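PDB 1HCU: alpha-1,2-Mannosidase from Trichoderma reesei, which probably trims alpha-1,2-linked mannose residues from high-mannose N-glycans, hydrolysing the glycosidic bonds with calcium as cofactor. Local coordinates for residues Ala58-Asp63 / Trp453-Leu458; Asn102-Gly107 / Asn484-Pro489. All coordinates share one frame; numbering follows the deposited sequence.

Interaction 1: Ala58-Asp63 / Trp453-Leu458; sequences AIDGLD and WFAEAL
Asp60 and Gly61 of one buried helix meet Phe454 and Ala455 of another, where the two local axes come within 7.2 Å and run in broadly the same direction, 39° apart. Asp60 begins the contact at its CB, 3.9 Å from the methyl CB of Ala455. Its CG is turned off the staggered positions (chi1 -123°), which brings this carbon 3.5 Å from Ala455 CB. The methyl lies over one face of the carboxylate, almost directly above CG, with OD1 at 3.8 Å and OD2 at 3.7 Å from Ala455 CB. The methyl therefore packs against the flat of the acid, and the polar tips find partners elsewhere: OD1 bonds to His488, OD2 to Ser451, with Arg104 as a weak, long ion pair.

Gly61 supplies the other half. Its CA packs 3.7 Å from Phe454 CB, and a side chain here would probably crowd that CB, consistent with a glycine at the approach. Phe454 points its CB at the first helix, but CG lies anti to its own carbonyl carbon (chi1 -74°), and the ring leads away to meet Phe23 edge-to-face. Within 453-458 a pi-type turn is closed by Leu458 N on Trp453 O at 3.2 Å.

Lys459 adds a tie, bonding Ala455 O and pairing with Asp63. Two helices of the family 47 (alpha/alpha) barrel thus pack closely, with Asp60 facing the loop that carries Thr485 and its side chain about 8 Å from that of Glu100, the predicted proton donor. Helix 13-33 lies on the Phe454 side, helix 98-117 touches helix 56-67 through Ile59, Leu62 and Asp63, and the loop carrying His488 before strand 489-491 touches Ala455.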
loop_
_atom_site.group_PDB
_atom_site.type_symbol
_atom_site.label_atom_id
_atom_site.label_comp_id
_atom_site.label_asym_id
_atom_site.label_seq_id
_atom_site.Cartn_x
_atom_site.Cartn_y
_atom_site.Cartn_z
ATOM N N ALA A 58 -10.821 -12.203 2.467
ATOM C CA ALA A 58 -10.926 -12.693 3.846
ATOM C C ALA A 58 -9.635 -12.485 4.637
ATOM O O ALA A 58 -9.672 -12.071 5.790
ATOM C CB ALA A 58 -11.314 -14.179 3.858
ATOM N N ILE A 59 -8.494 -12.762 4.011
ATOM C CA ILE A 59 -7.200 -12.608 4.678
ATOM C C ILE A 59 -6.806 -11.140 4.831
ATOM O O ILE A 59 -6.323 -10.715 5.882
ATOM C CB ILE A 59 -6.092 -13.349 3.899
ATOM C CG1 ILE A 59 -6.488 -14.820 3.703
ATOM C CG2 ILE A 59 -4.766 -13.248 4.643
ATOM C CD1 ILE A 59 -6.737 -15.577 5.003
ATOM N N ASP A 60 -7.025 -10.371 3.772
ATOM C CA ASP A 60 -6.704 -8.954 3.762
ATOM C C ASP A 60 -7.526 -8.151 4.782
ATOM O O ASP A 60 -7.034 -7.171 5.337
ATOM C CB ASP A 60 -6.921 -8.402 2.352
ATOM C CG ASP A 60 -5.677 -7.744 1.782
ATOM O OD1 ASP A 60 -4.577 -7.986 2.327
ATOM O OD2 ASP A 60 -5.797 -6.995 0.784
ATOM N N GLY A 61 -8.761 -8.577 5.047
ATOM C CA GLY A 61 -9.598 -7.854 5.997
ATOM C C GLY A 61 -9.529 -8.334 7.441
ATOM O O GLY A 61 -9.994 -7.654 8.362
ATOM N N LEU A 62 -8.931 -9.501 7.643
ATOM C CA LEU A 62 -8.815 -10.090 8.969
ATOM C C LEU A 62 -8.297 -9.144 10.056
ATOM O O LEU A 62 -8.934 -8.986 11.093
ATOM C CB LEU A 62 -7.922 -11.333 8.900
ATOM C CG LEU A 62 -7.604 -12.051 10.211
ATOM C CD1 LEU A 62 -8.888 -12.403 10.932
ATOM C CD2 LEU A 62 -6.780 -13.319 9.919
ATOM N N ASP A 63 -7.147 -8.515 9.834
ATOM C CA ASP A 63 -6.610 -7.630 10.853
ATOM C C ASP A 63 -7.435 -6.362 11.040
ATOM O O ASP A 63 -7.494 -5.810 12.138
ATOM C CB ASP A 63 -5.141 -7.290 10.571
ATOM C CG ASP A 63 -4.943 -6.513 9.287
ATOM O OD1 ASP A 63 -3.783 -6.133 9.031
ATOM O OD2 ASP A 63 -5.921 -6.282 8.538
ATOM N N TRP A 453 -9.688 -2.771 -0.080
ATOM C CA TRP A 453 -10.747 -1.909 0.433
ATOM C C TRP A 453 -10.867 -2.309 1.908
ATOM O O TRP A 453 -10.917 -1.455 2.793
ATOM C CB TRP A 453 -12.048 -2.177 -0.315
ATOM C CG TRP A 453 -13.284 -1.571 0.292
ATOM C CD1 TRP A 453 -14.403 -2.241 0.692
ATOM C CD2 TRP A 453 -13.556 -0.176 0.505
ATOM N NE1 TRP A 453 -15.357 -1.355 1.137
ATOM C CE2 TRP A 453 -14.864 -0.083 1.033
ATOM C CE3 TRP A 453 -12.824 1.001 0.298
ATOM C CZ2 TRP A 453 -15.458 1.142 1.356
ATOM C CZ3 TRP A 453 -13.413 2.220 0.619
ATOM C CH2 TRP A 453 -14.721 2.279 1.144
ATOM N N PHE A 454 -10.875 -3.618 2.160
ATOM C CA PHE A 454 -10.962 -4.158 3.513
ATOM C C PHE A 454 -9.710 -3.896 4.343
ATOM O O PHE A 454 -9.789 -3.452 5.489
ATOM C CB PHE A 454 -11.168 -5.680 3.493
ATOM C CG PHE A 454 -12.547 -6.108 3.105
ATOM C CD1 PHE A 454 -12.778 -6.723 1.878
ATOM C CD2 PHE A 454 -13.619 -5.907 3.970
ATOM C CE1 PHE A 454 -14.053 -7.132 1.518
ATOM C CE2 PHE A 454 -14.900 -6.312 3.619
ATOM C CZ PHE A 454 -15.119 -6.925 2.392
ATOM N N ALA A 455 -8.552 -4.175 3.757
ATOM C CA ALA A 455 -7.290 -4.029 4.466
ATOM C C ALA A 455 -6.746 -2.627 4.666
ATOM O O ALA A 455 -6.164 -2.329 5.709
ATOM C CB ALA A 455 -6.226 -4.881 3.778
ATOM N N GLU A 456 -6.943 -1.764 3.678
ATOM C CA GLU A 456 -6.367 -0.428 3.743
ATOM C C GLU A 456 -7.280 0.783 3.876
ATOM O O GLU A 456 -7.222 1.509 4.860
ATOM C CB GLU A 456 -5.471 -0.228 2.521
ATOM C CG GLU A 456 -4.422 -1.307 2.321
ATOM C CD GLU A 456 -3.377 -0.893 1.291
ATOM O OE1 GLU A 456 -3.397 -1.425 0.158
ATOM O OE2 GLU A 456 -2.544 -0.023 1.620
ATOM N N ALA A 457 -8.096 1.027 2.862
ATOM C CA ALA A 457 -8.973 2.178 2.906
ATOM C C ALA A 457 -9.781 2.238 4.198
ATOM O O ALA A 457 -9.767 3.253 4.888
ATOM C CB ALA A 457 -9.895 2.182 1.706
ATOM N N LEU A 458 -10.466 1.150 4.541
ATOM C CA LEU A 458 -11.291 1.135 5.752
ATOM C C LEU A 458 -10.469 1.125 7.044
ATOM O O LEU A 458 -10.923 1.606 8.084
ATOM C CB LEU A 458 -12.261 -0.058 5.708
ATOM C CG LEU A 458 -13.367 0.043 4.639
ATOM C CD1 LEU A 458 -14.204 -1.243 4.609
ATOM C CD2 LEU A 458 -14.269 1.233 4.951
#

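Interaction 2: Asn102-Gly107 / Asn484-Pro489. With CA (calcium ion), chain H.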
loop_
_atom_site.group_PDB
_atom_site.type_symbol
_atom_site.label_atom_id
_atom_site.label_comp_id
_atom_site.label_asym_id
_atom_site.label_seq_id
_atom_site.Cartn_x
_atom_site.Cartn_y
_atom_site.Cartn_z
ATOM N N ASN A 102 2.629 -11.843 -1.526
ATOM C CA ASN A 102 3.396 -11.504 -0.343
ATOM C C ASN A 102 2.750 -10.441 0.539
ATOM O O ASN A 102 2.543 -10.655 1.734
ATOM C CB ASN A 102 4.791 -11.029 -0.767
ATOM C CG ASN A 102 5.584 -10.456 0.390
ATOM O OD1 ASN A 102 6.101 -11.193 1.233
ATOM N ND2 ASN A 102 5.663 -9.136 0.450
ATOM N N ILE A 103 2.444 -9.291 -0.050
ATOM C CA ILE A 103 1.868 -8.182 0.700
ATOM C C ILE A 103 0.469 -8.449 1.262
ATOM O O ILE A 103 0.126 -7.952 2.342
ATOM C CB ILE A 103 1.853 -6.880 -0.161
ATOM C CG1 ILE A 103 0.848 -7.006 -1.308
ATOM C CG2 ILE A 103 3.250 -6.607 -0.708
ATOM C CD1 ILE A 103 0.690 -5.735 -2.138
ATOM N N ARG A 104 -0.330 -9.236 0.544
ATOM C CA ARG A 104 -1.689 -9.548 1.002
ATOM C C ARG A 104 -1.765 -10.751 1.943
ATOM O O ARG A 104 -2.109 -10.619 3.115
ATOM C CB ARG A 104 -2.618 -9.811 -0.189
ATOM C CG ARG A 104 -2.983 -8.599 -1.024
ATOM C CD ARG A 104 -4.096 -8.961 -1.995
ATOM N NE ARG A 104 -4.509 -7.830 -2.814
ATOM C CZ ARG A 104 -3.695 -7.165 -3.625
ATOM N NH1 ARG A 104 -2.423 -7.529 -3.718
ATOM N NH2 ARG A 104 -4.149 -6.141 -4.340
ATOM N N TYR A 105 -1.443 -11.927 1.422
ATOM C CA TYR A 105 -1.529 -13.149 2.208
ATOM C C TYR A 105 -0.516 -13.260 3.345
ATOM O O TYR A 105 -0.888 -13.332 4.514
ATOM C CB TYR A 105 -1.433 -14.349 1.266
ATOM C CG TYR A 105 -2.637 -14.463 0.350
ATOM C CD1 TYR A 105 -2.525 -14.259 -1.026
ATOM C CD2 TYR A 105 -3.892 -14.808 0.865
ATOM C CE1 TYR A 105 -3.639 -14.409 -1.872
ATOM C CE2 TYR A 105 -5.003 -14.960 0.036
ATOM C CZ TYR A 105 -4.872 -14.766 -1.332
ATOM O OH TYR A 105 -5.964 -14.981 -2.150
ATOM N N LEU A 106 0.761 -13.266 2.998
ATOM C CA LEU A 106 1.801 -13.352 3.995
ATOM C C LEU A 106 1.654 -12.182 4.984
ATOM O O LEU A 106 1.667 -12.372 6.203
ATOM C CB LEU A 106 3.162 -13.331 3.293
ATOM C CG LEU A 106 4.351 -13.762 4.136
ATOM C CD1 LEU A 106 4.045 -15.130 4.731
ATOM C CD2 LEU A 106 5.627 -13.800 3.289
ATOM N N GLY A 107 1.491 -10.972 4.457
ATOM C CA GLY A 107 1.326 -9.810 5.323
ATOM C C GLY A 107 0.093 -9.915 6.201
ATOM O O GLY A 107 0.152 -9.678 7.407
ATOM N N ASN A 484 2.834 -2.709 6.796
ATOM C CA ASN A 484 3.436 -3.215 5.576
ATOM C C ASN A 484 2.720 -2.434 4.477
ATOM O O ASN A 484 1.847 -1.620 4.771
ATOM C CB ASN A 484 3.230 -4.739 5.451
ATOM C CG ASN A 484 1.998 -5.120 4.641
ATOM O OD1 ASN A 484 0.930 -4.523 4.772
ATOM N ND2 ASN A 484 2.145 -6.141 3.812
ATOM N N THR A 485 3.069 -2.666 3.222
ATOM C CA THR A 485 2.448 -1.908 2.144
ATOM C C THR A 485 0.940 -2.123 1.963
ATOM O O THR A 485 0.275 -1.312 1.335
ATOM C CB THR A 485 3.182 -2.176 0.819
ATOM O OG1 THR A 485 3.256 -0.961 0.077
ATOM C CG2 THR A 485 2.466 -3.231 -0.006
ATOM N N GLU A 486 0.398 -3.203 2.518
ATOM C CA GLU A 486 -1.033 -3.484 2.385
ATOM C C GLU A 486 -1.725 -3.195 3.720
ATOM O O GLU A 486 -2.698 -3.851 4.098
ATOM C CB GLU A 486 -1.249 -4.954 1.982
ATOM C CG GLU A 486 -2.664 -5.301 1.529
ATOM C CD GLU A 486 -2.939 -4.925 0.071
ATOM O OE1 GLU A 486 -2.095 -4.249 -0.554
ATOM O OE2 GLU A 486 -4.014 -5.312 -0.445
ATOM N N ALA A 487 -1.190 -2.222 4.442
ATOM C CA ALA A 487 -1.741 -1.819 5.725
ATOM C C ALA A 487 -1.801 -2.934 6.764
ATOM O O ALA A 487 -2.693 -2.941 7.609
ATOM C CB ALA A 487 -3.131 -1.226 5.520
ATOM N N HIS A 488 -0.868 -3.879 6.703
ATOM C CA HIS A 488 -0.828 -4.961 7.689
ATOM C C HIS A 488 0.304 -4.665 8.667
ATOM O O HIS A 488 1.475 -4.772 8.322
ATOM C CB HIS A 488 -0.608 -6.317 7.013
ATOM C CG HIS A 488 -1.702 -6.693 6.065
ATOM N ND1 HIS A 488 -3.033 -6.643 6.413
ATOM C CD2 HIS A 488 -1.666 -7.095 4.772
ATOM C CE1 HIS A 488 -3.772 -6.993 5.376
ATOM N NE2 HIS A 488 -2.967 -7.271 4.368
ATOM N N PRO A 489 -0.038 -4.285 9.906
ATOM C CA PRO A 489 0.935 -3.957 10.954
ATOM C C PRO A 489 1.663 -5.143 11.589
ATOM O O PRO A 489 1.026 -6.070 12.080
ATOM C CB PRO A 489 0.082 -3.210 11.970
ATOM C CG PRO A 489 -1.212 -3.965 11.899
ATOM C CD PRO A 489 -1.415 -4.092 10.397
HETATM CA CA CA H . 0.871 0.457 -0.637
HETATM O O HOH W 1 1.307 -1.598 -2.558
HETATM O O HOH W 2 -0.006 0.990 -3.218
HETATM O O HOH W 3 2.691 2.337 -1.401
HETATM O O HOH W 4 -1.428 1.775 0.147
#
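Asn484 reaches helix 98-117 with its amide: ND2 donates to Ile103 O at 3.1 Å, in the carbonyl plane on a lone pair (N-H...O angle 154°), and also bonds Glu184 OE2. Its OD1 turns back into the loop and accepts from Glu486 N, an Asx turn, and from His488 N, which arrive from opposite faces of the amide. An alanine here would probably leave Ile103 O and Glu184 without this donor and both loop N-H groups without their acceptor, freeing the turn to shift.

The side chains of Ile103 and Thr485 cross obliquely, CG2 to CG2 at 3.5 Å; Ile103 and Glu486 cross at about a right angle, CD1 meeting OE1. Glu486, its CG anti to the backbone N (chi1 -168°), bends at chi2. Its OE2 lies 3.5 Å from NE of Arg104, over one guanidinium face, a salt bridge by charge alone. Arg104, extended from CG to NE, also pairs with Glu100, a predicted proton donor. His488 sets CD2 3.1 Å from Ile103 O. Thr485 binds calcium through O and OG1, beside four waters; OG1 also bonds Glu249. The loop tips hairpin 481-483/489-491, flanked by helices 98-117, 182-192 and 451-465.

Interactions 1 and 2 lie about 10 Å apart, centre to centre, and interlock along the chain: the order is 58-63, 102-107, 453-458, 484-489, so each contact joins an early segment to a late one. They touch directly, Asp60 OD1 lying 2.7 Å from His488 NE2 in a probable hydrogen bond, while Asp60 OD2 and Glu486 OE2, two like-charged groups, lie 2.7 Å apart. Glu456 approaches Thr485 O as well. Family 47 enzymes fold as an (alpha/alpha)7 barrel with a C-terminal hairpin plugging one end; here helices 56-67, 98-117 and 451-465 gather round that hairpin loop, placing the calcium ligand Thr485 close to residues predicted to be catalytic.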